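Local structure of beta-Ala-His dipeptidase (Homo sapiens, 3DLJ) at residues F17-L31 and I462-A476. The protein hydrolyses Xaa-His dipeptides as a secreted, zinc-dependent metallopeptidase of the M20 family, acting most strongly on carnosine and anserine. Residues are numbered along the deposited sequence; the frame is centred on the assembly and turned at random.
Sequences FQYIDLHQDEFVQTL and INRWNYIEGTKLFAA
Lys472 reaches across to residues 17-31 with its whole side chain, apolar at the root and charged at the tip. CB starts over one face of the Phe17 ring. CG, anti to the carbonyl carbon (chi1 -70°), stays over that face, 4.0 Å from the ring centroid in a CH-pi contact, and the extended chain carries NZ on to the acids. CG also touches Ile20 CD1, about one turn further along the same helix as Phe17. CE passes Asp21 OD1, and NZ bridges two carboxylates, 2.9 Å from Asp21 OD1 and 3.0 Å from Glu469 OE1, meeting each on its syn side but tilted out of its plane. A long, flexible lysine suits this buried place: its methylenes pack on the aromatic ring while its ammonium joins two acids that would otherwise probably repel each other.

Branched isoleucines fill holes between helical turns: Ile20 is a knob among Ile468, Thr471, Lys472 and Ala475, and Ile468 answers among Ile20, Asp21, Gln24 and Phe27. At the other end Arg464, bent at chi3 (-83°), brings NH2 to Gln24 OE1 (3.1 Å) and to Asp25 OD1 (3.0 Å), the carboxylate standing nearly perpendicular to the guanidinium. Arg464 NE makes a salt bridge to Glu131; arginine's several N-H groups thus serve two acids and an amide, while its flat face takes Val28 CG2. Tyrosine combines an apolar ring with one hydroxyl: Tyr467 OH donates to Phe27 O at 2.6 Å from above the carbonyl plane, on the face opposite Leu31 N, and Leu31 CD2 makes a CH-pi contact over the ring centre.

Helix 17-22 runs nearly antiparallel to helix 464-476, at 158°, and after the break at His23 helix 24-31 turns more steeply across it. Knobs-into-holes packing with polar ties near both ends joins the N-terminal helices to the C-terminal helix of the zinc-binding M20 peptidase domain, beside helix 141-160.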
loop_
_atom_site.group_PDB
_atom_site.type_symbol
_atom_site.label_atom_id
_atom_site.label_comp_id
_atom_site.label_asym_id
_atom_site.label_seq_id
_atom_site.Cartn_x
_atom_site.Cartn_y
_atom_site.Cartn_z
ATOM N N PHE A 17 11.567 4.872 25.984
ATOM C CA PHE A 17 11.817 6.023 25.097
ATOM C C PHE A 17 13.293 6.405 25.077
ATOM O O PHE A 17 13.841 6.684 24.008
ATOM C CB PHE A 17 10.980 7.240 25.524
ATOM C CG PHE A 17 9.523 7.191 25.092
ATOM C CD1 PHE A 17 8.898 5.988 24.755
ATOM C CD2 PHE A 17 8.768 8.363 25.044
ATOM C CE1 PHE A 17 7.560 5.953 24.379
ATOM C CE2 PHE A 17 7.426 8.337 24.656
ATOM C CZ PHE A 17 6.822 7.129 24.334
ATOM N N GLN A 18 13.919 6.433 26.258
ATOM C CA GLN A 18 15.356 6.666 26.389
ATOM C C GLN A 18 16.130 5.646 25.557
ATOM O O GLN A 18 17.028 6.024 24.825
ATOM C CB GLN A 18 15.835 6.569 27.853
ATOM C CG GLN A 18 15.272 7.577 28.838
ATOM C CD GLN A 18 15.620 7.239 30.326
ATOM O OE1 GLN A 18 16.631 6.556 30.628
ATOM N NE2 GLN A 18 14.790 7.727 31.243
ATOM N N TYR A 19 15.790 4.361 25.703
ATOM C CA TYR A 19 16.410 3.250 24.941
ATOM C C TYR A 19 16.335 3.497 23.429
ATOM O O TYR A 19 17.342 3.441 22.724
ATOM C CB TYR A 19 15.770 1.890 25.318
ATOM C CG TYR A 19 16.425 0.674 24.689
ATOM C CD1 TYR A 19 17.361 -0.102 25.391
ATOM C CD2 TYR A 19 16.119 0.306 23.380
ATOM C CE1 TYR A 19 17.969 -1.234 24.789
ATOM C CE2 TYR A 19 16.707 -0.782 22.781
ATOM C CZ TYR A 19 17.631 -1.552 23.476
ATOM O OH TYR A 19 18.182 -2.628 22.801
ATOM N N ILE A 20 15.136 3.783 22.945
ATOM C CA ILE A 20 14.902 4.073 21.525
ATOM C C ILE A 20 15.794 5.235 21.017
ATOM O O ILE A 20 16.415 5.102 19.970
ATOM C CB ILE A 20 13.377 4.273 21.217
ATOM C CG1 ILE A 20 12.603 2.961 21.433
ATOM C CG2 ILE A 20 13.172 4.751 19.793
ATOM C CD1 ILE A 20 11.047 3.108 21.731
ATOM N N ASP A 21 15.893 6.337 21.776
ATOM C CA ASP A 21 16.793 7.453 21.410
ATOM C C ASP A 21 18.263 7.087 21.404
ATOM O O ASP A 21 18.980 7.510 20.504
ATOM C CB ASP A 21 16.604 8.681 22.309
ATOM C CG ASP A 21 15.329 9.463 22.005
ATOM O OD1 ASP A 21 14.831 9.503 20.836
ATOM O OD2 ASP A 21 14.827 10.051 22.975
ATOM N N LEU A 22 18.720 6.329 22.405
ATOM C CA LEU A 22 20.108 5.801 22.419
ATOM C C LEU A 22 20.422 4.759 21.333
ATOM O O LEU A 22 21.564 4.671 20.890
ATOM C CB LEU A 22 20.458 5.195 23.779
ATOM C CG LEU A 22 20.590 6.149 24.987
ATOM C CD1 LEU A 22 20.501 5.404 26.339
ATOM C CD2 LEU A 22 21.890 6.988 24.881
ATOM N N HIS A 23 19.443 3.942 20.932
ATOM C CA HIS A 23 19.728 2.869 19.950
ATOM C C HIS A 23 19.297 3.203 18.542
ATOM O O HIS A 23 19.268 2.326 17.684
ATOM C CB HIS A 23 19.130 1.536 20.402
ATOM C CG HIS A 23 19.813 0.984 21.608
ATOM N ND1 HIS A 23 19.577 1.470 22.886
ATOM C CD2 HIS A 23 20.776 0.042 21.732
ATOM C CE1 HIS A 23 20.355 0.831 23.740
ATOM N NE2 HIS A 23 21.086 -0.040 23.069
ATOM N N GLN A 24 18.972 4.471 18.300
ATOM C CA GLN A 24 18.422 4.880 17.005
ATOM C C GLN A 24 19.325 4.611 15.794
ATOM O O GLN A 24 18.823 4.273 14.714
ATOM C CB GLN A 24 17.941 6.340 17.021
ATOM C CG GLN A 24 19.013 7.401 17.145
ATOM C CD GLN A 24 18.412 8.809 17.162
ATOM O OE1 GLN A 24 18.027 9.351 16.122
ATOM N NE2 GLN A 24 18.306 9.386 18.342
ATOM N N ASP A 25 20.634 4.774 15.962
ATOM C CA ASP A 25 21.582 4.568 14.859
ATOM C C ASP A 25 21.680 3.091 14.505
ATOM O O ASP A 25 21.857 2.744 13.329
ATOM C CB ASP A 25 22.966 5.129 15.195
ATOM C CG ASP A 25 23.016 6.667 15.138
ATOM O OD1 ASP A 25 22.079 7.312 14.627
ATOM O OD2 ASP A 25 24.015 7.233 15.607
ATOM N N GLU A 26 21.567 2.246 15.534
ATOM C CA GLU A 26 21.425 0.798 15.384
ATOM C C GLU A 26 20.097 0.419 14.718
ATOM O O GLU A 26 20.059 -0.519 13.937
ATOM C CB GLU A 26 21.527 0.086 16.726
ATOM C CG GLU A 26 22.948 -0.200 17.208
ATOM C CD GLU A 26 22.975 -0.645 18.689
ATOM O OE1 GLU A 26 21.985 -1.293 19.134
ATOM O OE2 GLU A 26 23.971 -0.338 19.404
ATOM N N PHE A 27 19.019 1.144 15.031
ATOM C CA PHE A 27 17.721 0.839 14.449
ATOM C C PHE A 27 17.787 1.168 12.942
ATOM O O PHE A 27 17.228 0.463 12.150
ATOM C CB PHE A 27 16.582 1.624 15.133
ATOM C CG PHE A 27 16.220 1.160 16.561
ATOM C CD1 PHE A 27 16.668 -0.051 17.079
ATOM C CD2 PHE A 27 15.377 1.949 17.357
ATOM C CE1 PHE A 27 16.304 -0.472 18.350
ATOM C CE2 PHE A 27 15.005 1.548 18.623
ATOM C CZ PHE A 27 15.468 0.336 19.140
ATOM N N VAL A 28 18.473 2.259 12.592
ATOM C CA VAL A 28 18.657 2.755 11.227
ATOM C C VAL A 28 19.623 1.880 10.427
ATOM O O VAL A 28 19.486 1.763 9.213
ATOM C CB VAL A 28 19.193 4.234 11.226
ATOM C CG1 VAL A 28 19.722 4.645 9.837
ATOM C CG2 VAL A 28 18.120 5.205 11.690
ATOM N N GLN A 29 20.590 1.260 11.102
ATOM C CA GLN A 29 21.488 0.336 10.435
ATOM C C GLN A 29 20.784 -0.987 10.154
ATOM O O GLN A 29 21.023 -1.589 9.117
ATOM C CB GLN A 29 22.781 0.119 11.254
ATOM C CG GLN A 29 23.651 -1.015 10.760
ATOM C CD GLN A 29 24.323 -0.721 9.418
ATOM O OE1 GLN A 29 24.623 0.429 9.088
ATOM N NE2 GLN A 29 24.566 -1.770 8.645
ATOM N N THR A 30 19.928 -1.453 11.066
ATOM C CA THR A 30 19.134 -2.640 10.763
ATOM C C THR A 30 18.250 -2.380 9.536
ATOM O O THR A 30 18.165 -3.221 8.642
ATOM C CB THR A 30 18.275 -3.097 11.931
ATOM O OG1 THR A 30 19.126 -3.380 13.047
ATOM C CG2 THR A 30 17.502 -4.362 11.560
ATOM N N LEU A 31 17.633 -1.203 9.465
ATOM C CA LEU A 31 16.832 -0.894 8.298
ATOM C C LEU A 31 17.670 -0.904 7.010
ATOM O O LEU A 31 17.238 -1.440 5.996
ATOM C CB LEU A 31 16.062 0.421 8.491
ATOM C CG LEU A 31 15.171 0.863 7.325
ATOM C CD1 LEU A 31 14.147 -0.215 6.963
ATOM C CD2 LEU A 31 14.479 2.212 7.643
ATOM N N ILE A 462 11.886 6.952 4.095
ATOM C CA ILE A 462 11.167 7.253 5.303
ATOM C C ILE A 462 12.016 8.284 6.041
ATOM O O ILE A 462 13.257 8.194 6.012
ATOM C CB ILE A 462 10.855 5.992 6.171
ATOM C CG1 ILE A 462 9.805 6.343 7.250
ATOM C CG2 ILE A 462 12.156 5.351 6.762
ATOM C CD1 ILE A 462 9.311 5.179 8.045
ATOM N N ASN A 463 11.374 9.282 6.661
ATOM C CA ASN A 463 12.108 10.200 7.541
ATOM C C ASN A 463 12.622 9.500 8.802
ATOM O O ASN A 463 11.896 8.721 9.415
ATOM C CB ASN A 463 11.252 11.419 7.940
ATOM C CG ASN A 463 10.745 12.194 6.740
ATOM O OD1 ASN A 463 11.305 12.109 5.653
ATOM N ND2 ASN A 463 9.685 12.961 6.934
ATOM N N ARG A 464 13.870 9.783 9.190
ATOM C CA ARG A 464 14.416 9.252 10.452
ATOM C C ARG A 464 13.487 9.567 11.636
ATOM O O ARG A 464 13.253 8.716 12.497
ATOM C CB ARG A 464 15.826 9.802 10.724
ATOM C CG ARG A 464 16.395 9.364 12.067
ATOM C CD ARG A 464 17.674 10.114 12.467
ATOM N NE ARG A 464 18.851 9.524 11.843
ATOM C CZ ARG A 464 19.627 8.589 12.387
ATOM N NH1 ARG A 464 20.663 8.144 11.701
ATOM N NH2 ARG A 464 19.379 8.095 13.597
ATOM N N TRP A 465 12.947 10.785 11.660
ATOM C CA TRP A 465 12.068 11.204 12.744
ATOM C C TRP A 465 10.808 10.347 12.821
ATOM O O TRP A 465 10.418 9.913 13.916
ATOM C CB TRP A 465 11.717 12.669 12.579
ATOM C CG TRP A 465 10.915 13.274 13.682
ATOM C CD1 TRP A 465 11.385 13.771 14.882
ATOM C CD2 TRP A 465 9.503 13.527 13.670
ATOM N NE1 TRP A 465 10.340 14.286 15.616
ATOM C CE2 TRP A 465 9.178 14.151 14.899
ATOM C CE3 TRP A 465 8.477 13.263 12.747
ATOM C CZ2 TRP A 465 7.863 14.524 15.230
ATOM C CZ3 TRP A 465 7.168 13.639 13.074
ATOM C CH2 TRP A 465 6.876 14.269 14.303
ATOM N N ASN A 466 10.191 10.090 11.666
ATOM C CA ASN A 466 9.024 9.208 11.578
ATOM C C ASN A 466 9.307 7.776 12.000
ATOM O O ASN A 466 8.485 7.152 12.675
ATOM C CB ASN A 466 8.474 9.193 10.171
ATOM C CG ASN A 466 7.844 10.495 9.787
ATOM O OD1 ASN A 466 8.480 11.540 9.825
ATOM N ND2 ASN A 466 6.588 10.437 9.375
ATOM N N TYR A 467 10.465 7.264 11.592
ATOM C CA TYR A 467 10.889 5.906 11.909
ATOM C C TYR A 467 11.184 5.719 13.404
ATOM O O TYR A 467 10.797 4.721 13.993
ATOM C CB TYR A 467 12.125 5.569 11.062
ATOM C CG TYR A 467 12.775 4.224 11.297
ATOM C CD1 TYR A 467 12.044 3.026 11.161
ATOM C CD2 TYR A 467 14.140 4.136 11.603
ATOM C CE1 TYR A 467 12.650 1.777 11.348
ATOM C CE2 TYR A 467 14.755 2.901 11.778
ATOM C CZ TYR A 467 13.999 1.709 11.645
ATOM O OH TYR A 467 14.602 0.456 11.833
ATOM N N ILE A 468 11.865 6.695 14.000
ATOM C CA ILE A 468 12.264 6.656 15.406
ATOM C C ILE A 468 11.146 7.048 16.360
ATOM O O ILE A 468 10.881 6.333 17.330
ATOM C CB ILE A 468 13.526 7.507 15.646
ATOM C CG1 ILE A 468 14.695 6.945 14.822
ATOM C CG2 ILE A 468 13.889 7.547 17.136
ATOM C CD1 ILE A 468 15.023 5.458 15.087
ATOM N N GLU A 469 10.474 8.165 16.080
ATOM C CA GLU A 469 9.306 8.578 16.851
ATOM C C GLU A 469 8.152 7.595 16.724
ATOM O O GLU A 469 7.363 7.447 17.664
ATOM C CB GLU A 469 8.860 9.985 16.454
ATOM C CG GLU A 469 9.876 11.087 16.851
ATOM C CD GLU A 469 10.226 11.116 18.363
ATOM O OE1 GLU A 469 11.422 11.001 18.733
ATOM O OE2 GLU A 469 9.314 11.257 19.189
ATOM N N GLY A 470 8.065 6.915 15.572
ATOM C CA GLY A 470 7.064 5.886 15.333
ATOM C C GLY A 470 7.302 4.628 16.134
ATOM O O GLY A 470 6.360 3.948 16.495
ATOM N N THR A 471 8.567 4.296 16.385
ATOM C CA THR A 471 8.944 3.254 17.326
ATOM C C THR A 471 8.397 3.537 18.736
ATOM O O THR A 471 7.867 2.630 19.397
ATOM C CB THR A 471 10.499 3.057 17.357
ATOM O OG1 THR A 471 11.008 2.892 16.015
ATOM C CG2 THR A 471 10.892 1.862 18.218
ATOM N N LYS A 472 8.509 4.787 19.181
ATOM C CA LYS A 472 7.927 5.234 20.449
ATOM C C LYS A 472 6.404 5.173 20.490
ATOM O O LYS A 472 5.811 4.825 21.534
ATOM C CB LYS A 472 8.375 6.655 20.763
ATOM C CG LYS A 472 9.825 6.743 21.112
ATOM C CD LYS A 472 10.359 8.089 20.718
ATOM C CE LYS A 472 11.758 8.273 21.195
ATOM N NZ LYS A 472 11.972 9.716 21.346
ATOM N N LEU A 473 5.783 5.520 19.359
ATOM C CA LEU A 473 4.340 5.453 19.197
ATOM C C LEU A 473 3.860 4.025 19.439
ATOM O O LEU A 473 2.891 3.793 20.183
ATOM C CB LEU A 473 3.925 5.909 17.788
ATOM C CG LEU A 473 2.446 5.778 17.410
ATOM C CD1 LEU A 473 1.660 6.646 18.337
ATOM C CD2 LEU A 473 2.193 6.205 15.985
ATOM N N PHE A 474 4.527 3.072 18.803
ATOM C CA PHE A 474 4.191 1.682 19.006
ATOM C C PHE A 474 4.385 1.240 20.470
ATOM O O PHE A 474 3.565 0.491 21.023
ATOM C CB PHE A 474 4.968 0.783 18.011
ATOM C CG PHE A 474 4.496 0.882 16.575
ATOM C CD1 PHE A 474 3.159 1.174 16.264
ATOM C CD2 PHE A 474 5.386 0.631 15.517
ATOM C CE1 PHE A 474 2.718 1.241 14.918
ATOM C CE2 PHE A 474 4.958 0.688 14.144
ATOM C CZ PHE A 474 3.628 0.987 13.856
ATOM N N ALA A 475 5.479 1.677 21.090
ATOM C CA ALA A 475 5.721 1.416 22.536
ATOM C C ALA A 475 4.562 1.914 23.448
ATOM O O ALA A 475 4.008 1.148 24.261
ATOM C CB ALA A 475 7.056 2.022 22.966
ATOM N N ALA A 476 4.178 3.181 23.290
ATOM C CA ALA A 476 3.036 3.748 24.014
ATOM C C ALA A 476 1.728 2.954 23.774
ATOM O O ALA A 476 0.912 2.768 24.699
ATOM C CB ALA A 476 2.847 5.223 23.631
#